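Local coordinates for protein phage related exonuclease (Haemophilus somnus 129PT, PDB 3K93) that is a phage-related exonuclease that probably degrades DNA by metal-dependent hydrolysis, as in lambda-exonuclease-like relatives, at residues F157-N165 with K175-I183; E88-C99 with Q142-C150. All coordinates share one frame; numbering follows the deposited sequence.

Contact 1: F157-N165 with K175-I183; sequences FVLFPTPLN and KLIDLVEQI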
loop_
_atom_site.group_PDB
_atom_site.type_symbol
_atom_site.label_atom_id
_atom_site.label_comp_id
_atom_site.label_asym_id
_atom_site.label_seq_id
_atom_site.Cartn_x
_atom_site.Cartn_y
_atom_site.Cartn_z
ATOM N N PHE A 157 -2.097 -25.232 -6.685
ATOM C CA PHE A 157 -2.053 -24.489 -5.434
ATOM C C PHE A 157 -2.300 -25.520 -4.334
ATOM O O PHE A 157 -3.333 -26.182 -4.346
ATOM C CB PHE A 157 -3.154 -23.444 -5.391
ATOM C CG PHE A 157 -2.947 -22.328 -6.345
ATOM C CD1 PHE A 157 -2.084 -21.298 -6.036
ATOM C CD2 PHE A 157 -3.618 -22.286 -7.542
ATOM C CE1 PHE A 157 -1.889 -20.259 -6.916
ATOM C CE2 PHE A 157 -3.425 -21.237 -8.422
ATOM C CZ PHE A 157 -2.560 -20.242 -8.119
ATOM N N VAL A 158 -1.343 -25.624 -3.396
ATOM C CA VAL A 158 -1.369 -26.623 -2.340
ATOM C C VAL A 158 -1.105 -25.993 -0.971
ATOM O O VAL A 158 -0.161 -25.191 -0.803
ATOM C CB VAL A 158 -0.363 -27.747 -2.623
ATOM C CG1 VAL A 158 -0.828 -28.571 -3.814
ATOM C CG2 VAL A 158 1.019 -27.187 -2.873
ATOM N N LEU A 159 -1.957 -26.324 -0.001
ATOM C CA LEU A 159 -1.842 -25.838 1.380
ATOM C C LEU A 159 -1.429 -26.978 2.283
ATOM O O LEU A 159 -2.199 -27.943 2.483
ATOM C CB LEU A 159 -3.183 -25.264 1.889
ATOM C CG LEU A 159 -3.129 -24.730 3.320
ATOM C CD1 LEU A 159 -2.097 -23.582 3.464
ATOM C CD2 LEU A 159 -4.542 -24.302 3.856
ATOM N N PHE A 160 -0.213 -26.874 2.817
ATOM C CA PHE A 160 0.250 -27.758 3.849
ATOM C C PHE A 160 0.411 -26.919 5.105
ATOM O O PHE A 160 0.546 -25.695 5.019
ATOM C CB PHE A 160 1.648 -28.321 3.493
ATOM C CG PHE A 160 1.679 -29.179 2.251
ATOM C CD1 PHE A 160 1.137 -30.453 2.261
ATOM C CD2 PHE A 160 2.281 -28.728 1.091
ATOM C CE1 PHE A 160 1.160 -31.251 1.139
ATOM C CE2 PHE A 160 2.317 -29.558 -0.061
ATOM C CZ PHE A 160 1.751 -30.815 -0.022
ATOM N N PRO A 161 0.490 -27.566 6.256
ATOM C CA PRO A 161 0.865 -26.831 7.468
ATOM C C PRO A 161 2.215 -26.176 7.327
ATOM O O PRO A 161 3.097 -26.730 6.665
ATOM C CB PRO A 161 0.946 -27.917 8.547
ATOM C CG PRO A 161 0.357 -29.097 7.986
ATOM C CD PRO A 161 0.325 -29.001 6.508
ATOM N N THR A 162 2.391 -25.007 7.947
ATOM C CA THR A 162 3.646 -24.301 7.884
ATOM C C THR A 162 4.649 -25.008 8.791
ATOM O O THR A 162 4.341 -25.267 9.929
ATOM C CB THR A 162 3.451 -22.814 8.289
ATOM O OG1 THR A 162 2.576 -22.192 7.341
ATOM C CG2 THR A 162 4.775 -22.037 8.307
ATOM N N PRO A 163 5.844 -25.345 8.277
ATOM C CA PRO A 163 6.885 -25.972 9.118
ATOM C C PRO A 163 7.230 -25.082 10.304
ATOM O O PRO A 163 7.335 -23.867 10.140
ATOM C CB PRO A 163 8.098 -26.068 8.185
ATOM C CG PRO A 163 7.599 -25.862 6.812
ATOM C CD PRO A 163 6.262 -25.213 6.873
ATOM N N LEU A 164 7.394 -25.677 11.473
ATOM C CA LEU A 164 7.638 -24.933 12.714
ATOM C C LEU A 164 8.753 -23.915 12.629
ATOM O O LEU A 164 8.624 -22.819 13.138
ATOM C CB LEU A 164 7.927 -25.878 13.866
ATOM C CG LEU A 164 6.698 -26.407 14.599
ATOM C CD1 LEU A 164 7.051 -27.632 15.490
ATOM C CD2 LEU A 164 6.039 -25.275 15.434
ATOM N N ASN A 165 9.825 -24.257 11.933
ATOM C CA ASN A 165 10.966 -23.385 11.871
ATOM C C ASN A 165 10.669 -22.057 11.129
ATOM O O ASN A 165 11.477 -21.157 11.157
ATOM C CB ASN A 165 12.174 -24.131 11.255
ATOM C CG ASN A 165 12.127 -24.169 9.740
ATOM O OD1 ASN A 165 12.739 -23.334 9.088
ATOM N ND2 ASN A 165 11.372 -25.109 9.169
ATOM N N LYS A 175 -3.232 -21.196 13.741
ATOM C CA LYS A 175 -3.701 -20.904 12.374
ATOM C C LYS A 175 -2.886 -21.585 11.264
ATOM O O LYS A 175 -3.458 -22.116 10.333
ATOM C CB LYS A 175 -3.784 -19.400 12.144
ATOM C CG LYS A 175 -4.888 -18.748 12.989
ATOM C CD LYS A 175 -4.702 -17.263 13.128
ATOM C CE LYS A 175 -5.250 -16.529 11.972
ATOM N NZ LYS A 175 -5.024 -15.082 12.187
ATOM N N LEU A 176 -1.557 -21.563 11.382
ATOM C CA LEU A 176 -0.676 -22.022 10.340
ATOM C C LEU A 176 -0.455 -23.550 10.303
ATOM O O LEU A 176 -0.006 -24.063 9.268
ATOM C CB LEU A 176 0.671 -21.308 10.447
ATOM C CG LEU A 176 0.642 -19.785 10.298
ATOM C CD1 LEU A 176 2.016 -19.214 10.493
ATOM C CD2 LEU A 176 0.062 -19.374 8.950
ATOM N N ILE A 177 -0.751 -24.240 11.411
ATOM C CA ILE A 177 -0.652 -25.696 11.533
ATOM C C ILE A 177 -1.985 -26.391 11.936
ATOM O O ILE A 177 -2.559 -27.159 11.157
ATOM C CB ILE A 177 0.416 -26.116 12.572
ATOM C CG1 ILE A 177 1.798 -25.499 12.240
ATOM C CG2 ILE A 177 0.494 -27.683 12.663
ATOM C CD1 ILE A 177 2.902 -25.923 13.284
ATOM N N ASP A 178 -2.481 -26.127 13.135
ATOM C CA ASP A 178 -3.639 -26.890 13.662
ATOM C C ASP A 178 -4.883 -26.829 12.773
ATOM O O ASP A 178 -5.484 -27.858 12.442
ATOM C CB ASP A 178 -4.031 -26.398 15.060
ATOM C CG ASP A 178 -2.891 -26.508 16.072
ATOM O OD1 ASP A 178 -1.796 -27.000 15.723
ATOM O OD2 ASP A 178 -3.085 -26.070 17.214
ATOM N N LEU A 179 -5.276 -25.622 12.391
ATOM C CA LEU A 179 -6.438 -25.455 11.521
ATOM C C LEU A 179 -6.259 -26.105 10.156
ATOM O O LEU A 179 -7.230 -26.517 9.568
ATOM C CB LEU A 179 -6.743 -23.980 11.303
ATOM C CG LEU A 179 -7.261 -23.175 12.482
ATOM C CD1 LEU A 179 -7.521 -21.731 11.965
ATOM C CD2 LEU A 179 -8.516 -23.844 13.139
ATOM N N VAL A 180 -5.018 -26.194 9.661
ATOM C CA VAL A 180 -4.751 -26.744 8.348
ATOM C C VAL A 180 -4.846 -28.289 8.364
ATOM O O VAL A 180 -5.419 -28.905 7.469
ATOM C CB VAL A 180 -3.376 -26.302 7.821
ATOM C CG1 VAL A 180 -3.058 -26.972 6.453
ATOM C CG2 VAL A 180 -3.280 -24.742 7.742
ATOM N N GLU A 181 -4.311 -28.881 9.410
ATOM C CA GLU A 181 -4.351 -30.322 9.615
ATOM C C GLU A 181 -5.763 -30.879 9.816
ATOM O O GLU A 181 -5.965 -32.057 9.633
ATOM C CB GLU A 181 -3.507 -30.692 10.823
ATOM C CG GLU A 181 -2.051 -30.594 10.539
ATOM C CD GLU A 181 -1.169 -30.930 11.742
ATOM O OE1 GLU A 181 -1.695 -31.034 12.870
ATOM O OE2 GLU A 181 0.062 -31.056 11.539
ATOM N N GLN A 182 -6.716 -30.043 10.202
ATOM C CA GLN A 182 -8.111 -30.445 10.254
ATOM C C GLN A 182 -8.784 -30.566 8.915
ATOM O O GLN A 182 -9.847 -31.107 8.857
ATOM C CB GLN A 182 -8.906 -29.413 11.014
ATOM C CG GLN A 182 -8.560 -29.399 12.453
ATOM C CD GLN A 182 -9.747 -29.033 13.232
ATOM O OE1 GLN A 182 -10.378 -29.889 13.842
ATOM N NE2 GLN A 182 -10.157 -27.762 13.111
ATOM N N ILE A 183 -8.203 -30.022 7.852
ATOM C CA ILE A 183 -8.882 -29.973 6.573
ATOM C C ILE A 183 -8.375 -31.164 5.794
ATOM O O ILE A 183 -7.186 -31.338 5.680
ATOM C CB ILE A 183 -8.552 -28.682 5.788
ATOM C CG1 ILE A 183 -8.829 -27.424 6.620
ATOM C CG2 ILE A 183 -9.296 -28.622 4.473
ATOM C CD1 ILE A 183 -8.308 -26.117 5.901
#
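T162 and L176 supply the polar link between the two segments. The backbone N-H of T162 gives a nearly straight hydrogen bond to L176 O, with N to O at 2.9 Å and an angle of 170° at the hydrogen. The donor stands above the carbonyl plane, 35° out of it. P161 CA adds a CA-H...O contact to L176 O at 3.4 Å, and two successive residues thus converge on one oxygen.

The rest is van der Waals packing, much of it apolar. V180 fills the bend before the proline through CG1, which lies 3.6 Å from P161 N and 3.9 Å from L159 CG. With CG1 anti to its backbone N (chi1 176°), V180 directs that methyl at the peptide joining F160 to P161. The proline ring is touched at its margin by the helix: CG of P161 meets CG of E181 at 3.8 Å, the two side chains crossing at about a right angle, while P161 CB faces I177 CG2. Farther along, I177 reaches the T162 carbonyl from its oxygen end, with CG1 3.4 Å from T162 O, and its extended chain carries CD1 on to L164 CD2, 3.9 Å away. L176 CB packs against the T162 side chain, whose OG1 has its hydrogen-bond partner in K63.

Together these contacts illustrate how a strand's outgoing connection is laid against the next helix: the segment leaving strand 152-158 of the four-stranded sheet, with prolines at 161 and 163, rests on helix 173-181, its centre about 22 Å from that of the chain.

Contact 2: E88-C99 with Q142-C150; sequences ERRENEFITGEC and QGYMWLWDC
R90 and W148 are turned face to face. The guanidinium lies flat on the indole, their planes 13° apart, and CZ sits 3.6 Å from the centroid of the five-membered ring in a cation-pi contact. The extended arginine chain places CD over the six-membered ring as a CH-pi contact. NH1 meanwhile donates to L147 O at 2.9 Å, lying in the carbonyl plane on a lone pair, and this bond fixes the rotation of the stacked group. Weak bonds from NE and NH2 to the E88 carboxylate complete a salt bridge.

C99 takes the opposite face of W148: SG stands 3.7 Å from the six-membered-ring centroid, almost on its normal. The six-membered ring is therefore held between R90 CD and the sulfur. C99 CB also covers the centre of the Y144 ring, whose edge meets G97 CA at 3.8 Å from Y144 CE1.

At the hairpin turn, ND2 of N92 sits above the centre of the W146 indole, 3.4 Å from CE2, with amide and ring planes 56° apart. OD1 of N92 accepts from F94 N (an Asx turn) and I95 N (making it an Asx motif), donors on opposite faces, which holds the amide in place. L147 points its methyls at the two strands, CD1 against G97 N (3.5 Å) and CD2 against E91 CA.

Strand 95-97 crosses the 142-148 part of helix 137-148 at 90°, paired on one side with strand 90-91 and on the other with strand 10-11. Helix 198-221 covers W146 through I201 and K205, while I109 of strand 108-114 packs against W148 and C99.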
loop_
_atom_site.group_PDB
_atom_site.type_symbol
_atom_site.label_atom_id
_atom_site.label_comp_id
_atom_site.label_asym_id
_atom_site.label_seq_id
_atom_site.Cartn_x
_atom_site.Cartn_y
_atom_site.Cartn_z
ATOM N N GLU A 88 16.401 -29.403 -14.748
ATOM C CA GLU A 88 17.081 -28.578 -15.734
ATOM C C GLU A 88 16.506 -27.186 -15.914
ATOM O O GLU A 88 15.288 -26.978 -15.894
ATOM C CB GLU A 88 17.234 -29.281 -17.079
ATOM C CG GLU A 88 15.954 -29.612 -17.788
ATOM C CD GLU A 88 16.174 -30.040 -19.234
ATOM O OE1 GLU A 88 16.988 -29.427 -19.959
ATOM O OE2 GLU A 88 15.500 -30.985 -19.645
ATOM N N ARG A 89 17.406 -26.236 -16.084
ATOM C CA ARG A 89 17.022 -24.896 -16.413
ATOM C C ARG A 89 17.187 -24.834 -17.909
ATOM O O ARG A 89 18.234 -25.180 -18.411
ATOM C CB ARG A 89 17.921 -23.859 -15.708
ATOM C CG ARG A 89 17.787 -22.384 -16.277
ATOM C CD ARG A 89 18.071 -21.266 -15.237
ATOM N NE ARG A 89 17.082 -21.308 -14.138
ATOM C CZ ARG A 89 15.947 -20.583 -14.036
ATOM N NH1 ARG A 89 15.552 -19.680 -14.946
ATOM N NH2 ARG A 89 15.172 -20.767 -12.980
ATOM N N ARG A 90 16.145 -24.454 -18.630
ATOM C CA ARG A 90 16.286 -24.248 -20.053
ATOM C C ARG A 90 16.266 -22.776 -20.329
ATOM O O ARG A 90 15.872 -21.968 -19.465
ATOM C CB ARG A 90 15.172 -24.932 -20.809
ATOM C CG ARG A 90 15.254 -26.445 -20.787
ATOM C CD ARG A 90 14.094 -27.018 -21.586
ATOM N NE ARG A 90 14.125 -28.471 -21.646
ATOM C CZ ARG A 90 13.422 -29.203 -22.502
ATOM N NH1 ARG A 90 12.616 -28.652 -23.399
ATOM N NH2 ARG A 90 13.519 -30.500 -22.457
ATOM N N GLU A 91 16.720 -22.428 -21.530
ATOM C CA GLU A 91 16.625 -21.077 -22.021
ATOM C C GLU A 91 16.603 -21.001 -23.517
ATOM O O GLU A 91 17.022 -21.927 -24.186
ATOM C CB GLU A 91 17.764 -20.226 -21.505
ATOM C CG GLU A 91 19.142 -20.674 -21.855
ATOM C CD GLU A 91 20.149 -19.788 -21.146
ATOM O OE1 GLU A 91 20.312 -19.946 -19.914
ATOM O OE2 GLU A 91 20.732 -18.895 -21.798
ATOM N N ASN A 92 16.092 -19.888 -24.026
ATOM C CA ASN A 92 16.129 -19.621 -25.420
ATOM C C ASN A 92 16.724 -18.227 -25.538
ATOM O O ASN A 92 17.442 -17.823 -24.632
ATOM C CB ASN A 92 14.745 -19.833 -26.071
ATOM C CG ASN A 92 13.636 -18.962 -25.482
ATOM O OD1 ASN A 92 13.868 -17.860 -24.980
ATOM N ND2 ASN A 92 12.396 -19.471 -25.561
ATOM N N GLU A 93 16.447 -17.481 -26.602
ATOM C CA GLU A 93 17.060 -16.183 -26.733
ATOM C C GLU A 93 16.386 -15.113 -25.875
ATOM O O GLU A 93 16.913 -14.035 -25.764
ATOM C CB GLU A 93 17.131 -15.733 -28.194
ATOM C CG GLU A 93 17.896 -16.675 -29.096
ATOM C CD GLU A 93 19.311 -17.018 -28.606
ATOM O OE1 GLU A 93 19.993 -16.161 -27.980
ATOM O OE2 GLU A 93 19.751 -18.175 -28.862
ATOM N N PHE A 94 15.261 -15.429 -25.247
ATOM C CA PHE A 94 14.462 -14.424 -24.530
ATOM C C PHE A 94 14.322 -14.667 -23.038
ATOM O O PHE A 94 14.411 -13.730 -22.225
ATOM C CB PHE A 94 13.091 -14.349 -25.173
ATOM C CG PHE A 94 13.135 -13.960 -26.622
ATOM C CD1 PHE A 94 13.112 -12.629 -26.985
ATOM C CD2 PHE A 94 13.216 -14.924 -27.603
ATOM C CE1 PHE A 94 13.173 -12.242 -28.309
ATOM C CE2 PHE A 94 13.279 -14.569 -28.944
ATOM C CZ PHE A 94 13.264 -13.214 -29.308
ATOM N N ILE A 95 14.133 -15.926 -22.677
ATOM C CA ILE A 95 13.750 -16.294 -21.333
ATOM C C ILE A 95 14.544 -17.492 -20.832
ATOM O O ILE A 95 15.199 -18.193 -21.605
ATOM C CB ILE A 95 12.224 -16.591 -21.236
ATOM C CG1 ILE A 95 11.826 -17.782 -22.105
ATOM C CG2 ILE A 95 11.399 -15.353 -21.657
ATOM C CD1 ILE A 95 10.439 -18.287 -21.779
ATOM N N THR A 96 14.500 -17.697 -19.526
ATOM C CA THR A 96 15.077 -18.880 -18.903
ATOM C C THR A 96 14.030 -19.381 -17.918
ATOM O O THR A 96 13.208 -18.613 -17.420
ATOM C CB THR A 96 16.409 -18.605 -18.152
ATOM O OG1 THR A 96 16.132 -17.800 -17.023
ATOM C CG2 THR A 96 17.409 -17.847 -19.014
ATOM N N GLY A 97 14.042 -20.680 -17.665
ATOM C CA GLY A 97 13.081 -21.263 -16.778
ATOM C C GLY A 97 13.512 -22.620 -16.275
ATOM O O GLY A 97 14.223 -23.340 -16.961
ATOM N N GLU A 98 13.088 -22.936 -15.061
ATOM C CA GLU A 98 13.219 -24.245 -14.488
ATOM C C GLU A 98 11.864 -24.588 -13.919
ATOM O O GLU A 98 11.497 -24.057 -12.924
ATOM C CB GLU A 98 14.249 -24.237 -13.367
ATOM C CG GLU A 98 14.347 -25.582 -12.667
ATOM C CD GLU A 98 15.395 -25.630 -11.595
ATOM O OE1 GLU A 98 16.551 -25.300 -11.867
ATOM O OE2 GLU A 98 15.037 -25.998 -10.468
ATOM N N CYS A 99 11.117 -25.458 -14.579
ATOM C CA CYS A 99 9.794 -25.855 -14.129
ATOM C C CYS A 99 9.936 -26.873 -13.019
ATOM O O CYS A 99 11.038 -27.385 -12.776
ATOM C CB CYS A 99 8.966 -26.405 -15.291
ATOM S SG CYS A 99 9.541 -27.973 -15.989
ATOM N N GLN A 142 3.166 -20.064 -19.651
ATOM C CA GLN A 142 3.330 -19.953 -21.101
ATOM C C GLN A 142 4.810 -20.004 -21.445
ATOM O O GLN A 142 5.187 -20.602 -22.444
ATOM C CB GLN A 142 2.721 -18.689 -21.673
ATOM C CG GLN A 142 1.244 -18.585 -21.490
ATOM C CD GLN A 142 0.438 -19.515 -22.373
ATOM O OE1 GLN A 142 0.963 -20.161 -23.296
ATOM N NE2 GLN A 142 -0.855 -19.566 -22.110
ATOM N N GLY A 143 5.627 -19.404 -20.588
ATOM C CA GLY A 143 7.067 -19.436 -20.732
ATOM C C GLY A 143 7.613 -20.840 -20.581
ATOM O O GLY A 143 8.460 -21.247 -21.382
ATOM N N TYR A 144 7.122 -21.611 -19.594
ATOM C CA TYR A 144 7.574 -23.005 -19.497
ATOM C C TYR A 144 7.088 -23.860 -20.667
ATOM O O TYR A 144 7.806 -24.757 -21.131
ATOM C CB TYR A 144 7.117 -23.658 -18.195
ATOM C CG TYR A 144 7.677 -23.076 -16.898
ATOM C CD1 TYR A 144 8.972 -22.616 -16.818
ATOM C CD2 TYR A 144 6.916 -23.072 -15.731
ATOM C CE1 TYR A 144 9.499 -22.120 -15.657
ATOM C CE2 TYR A 144 7.441 -22.559 -14.534
ATOM C CZ TYR A 144 8.745 -22.092 -14.513
ATOM O OH TYR A 144 9.313 -21.571 -13.370
HETATM N N MSE A 145 5.858 -23.647 -21.120
HETATM C CA MSE A 145 5.333 -24.441 -22.223
HETATM C C MSE A 145 6.149 -24.171 -23.496
HETATM O O MSE A 145 6.351 -25.060 -24.327
HETATM C CB MSE A 145 3.846 -24.163 -22.463
HETATM C CG MSE A 145 2.948 -24.804 -21.444
HETATM SE SE MSE A 145 1.070 -24.617 -21.835
HETATM C CE MSE A 145 0.672 -22.866 -21.044
ATOM N N TRP A 146 6.617 -22.940 -23.636
ATOM C CA TRP A 146 7.459 -22.547 -24.764
ATOM C C TRP A 146 8.799 -23.280 -24.685
ATOM O O TRP A 146 9.182 -23.932 -25.620
ATOM C CB TRP A 146 7.689 -21.048 -24.737
ATOM C CG TRP A 146 8.372 -20.538 -25.888
ATOM C CD1 TRP A 146 8.565 -21.166 -27.105
ATOM C CD2 TRP A 146 8.956 -19.260 -26.005
ATOM N NE1 TRP A 146 9.239 -20.345 -27.950
ATOM C CE2 TRP A 146 9.497 -19.166 -27.302
ATOM C CE3 TRP A 146 9.083 -18.174 -25.135
ATOM C CZ2 TRP A 146 10.134 -18.033 -27.750
ATOM C CZ3 TRP A 146 9.703 -17.058 -25.574
ATOM C CH2 TRP A 146 10.235 -16.983 -26.869
ATOM N N LEU A 147 9.436 -23.234 -23.519
ATOM C CA LEU A 147 10.735 -23.845 -23.329
ATOM C C LEU A 147 10.707 -25.349 -23.386
ATOM O O LEU A 147 11.707 -25.948 -23.755
ATOM C CB LEU A 147 11.353 -23.405 -21.999
ATOM C CG LEU A 147 11.861 -21.981 -21.899
ATOM C CD1 LEU A 147 12.118 -21.612 -20.445
ATOM C CD2 LEU A 147 13.155 -21.798 -22.721
ATOM N N TRP A 148 9.578 -25.963 -23.028
ATOM C CA TRP A 148 9.451 -27.434 -22.950
ATOM C C TRP A 148 8.545 -28.021 -24.024
ATOM O O TRP A 148 8.261 -29.197 -23.985
ATOM C CB TRP A 148 8.967 -27.863 -21.542
ATOM C CG TRP A 148 10.065 -28.224 -20.642
ATOM C CD1 TRP A 148 10.628 -29.452 -20.516
ATOM C CD2 TRP A 148 10.778 -27.358 -19.745
ATOM N NE1 TRP A 148 11.632 -29.414 -19.590
ATOM C CE2 TRP A 148 11.754 -28.142 -19.106
ATOM C CE3 TRP A 148 10.678 -25.999 -19.415
ATOM C CZ2 TRP A 148 12.637 -27.620 -18.164
ATOM C CZ3 TRP A 148 11.548 -25.483 -18.475
ATOM C CH2 TRP A 148 12.524 -26.289 -17.869
ATOM N N ASP A 149 8.131 -27.214 -25.000
ATOM C CA ASP A 149 7.293 -27.684 -26.124
ATOM C C ASP A 149 6.057 -28.439 -25.655
ATOM O O ASP A 149 5.800 -29.537 -26.123
ATOM C CB ASP A 149 8.093 -28.562 -27.105
ATOM C CG ASP A 149 9.096 -27.766 -27.945
ATOM O OD1 ASP A 149 8.787 -26.644 -28.411
ATOM O OD2 ASP A 149 10.202 -28.283 -28.176
ATOM N N CYS A 150 5.312 -27.842 -24.726
ATOM C CA CYS A 150 4.116 -28.456 -24.147
ATOM C C CYS A 150 2.865 -27.729 -24.573
ATOM O O CYS A 150 2.882 -26.543 -24.910
ATOM C CB CYS A 150 4.179 -28.445 -22.605
ATOM S SG CYS A 150 5.357 -29.633 -21.892
#

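How the contacts relate
Contact 2 and contact 1 follow one another along the chain: helix 137-148 of contact 2 is followed by strand 152-158, from which contact 1 departs. Their centres are 32 Å apart and lie on opposite sides of the chain's centre, and their nearest atoms remain about 12 Å apart. The bound sodium ion, with D100, D111 and T112 at its site, provides a common reference: the side chain of Y144 in contact 2 comes within about 6 Å of it, that of F160 in contact 1 about 11 Å. D100 directly follows segment 88-99, so contact 2 borders what is probably the catalytic metal site, whereas contact 1 lies farther from the ion, where the chain has left strand 152-158.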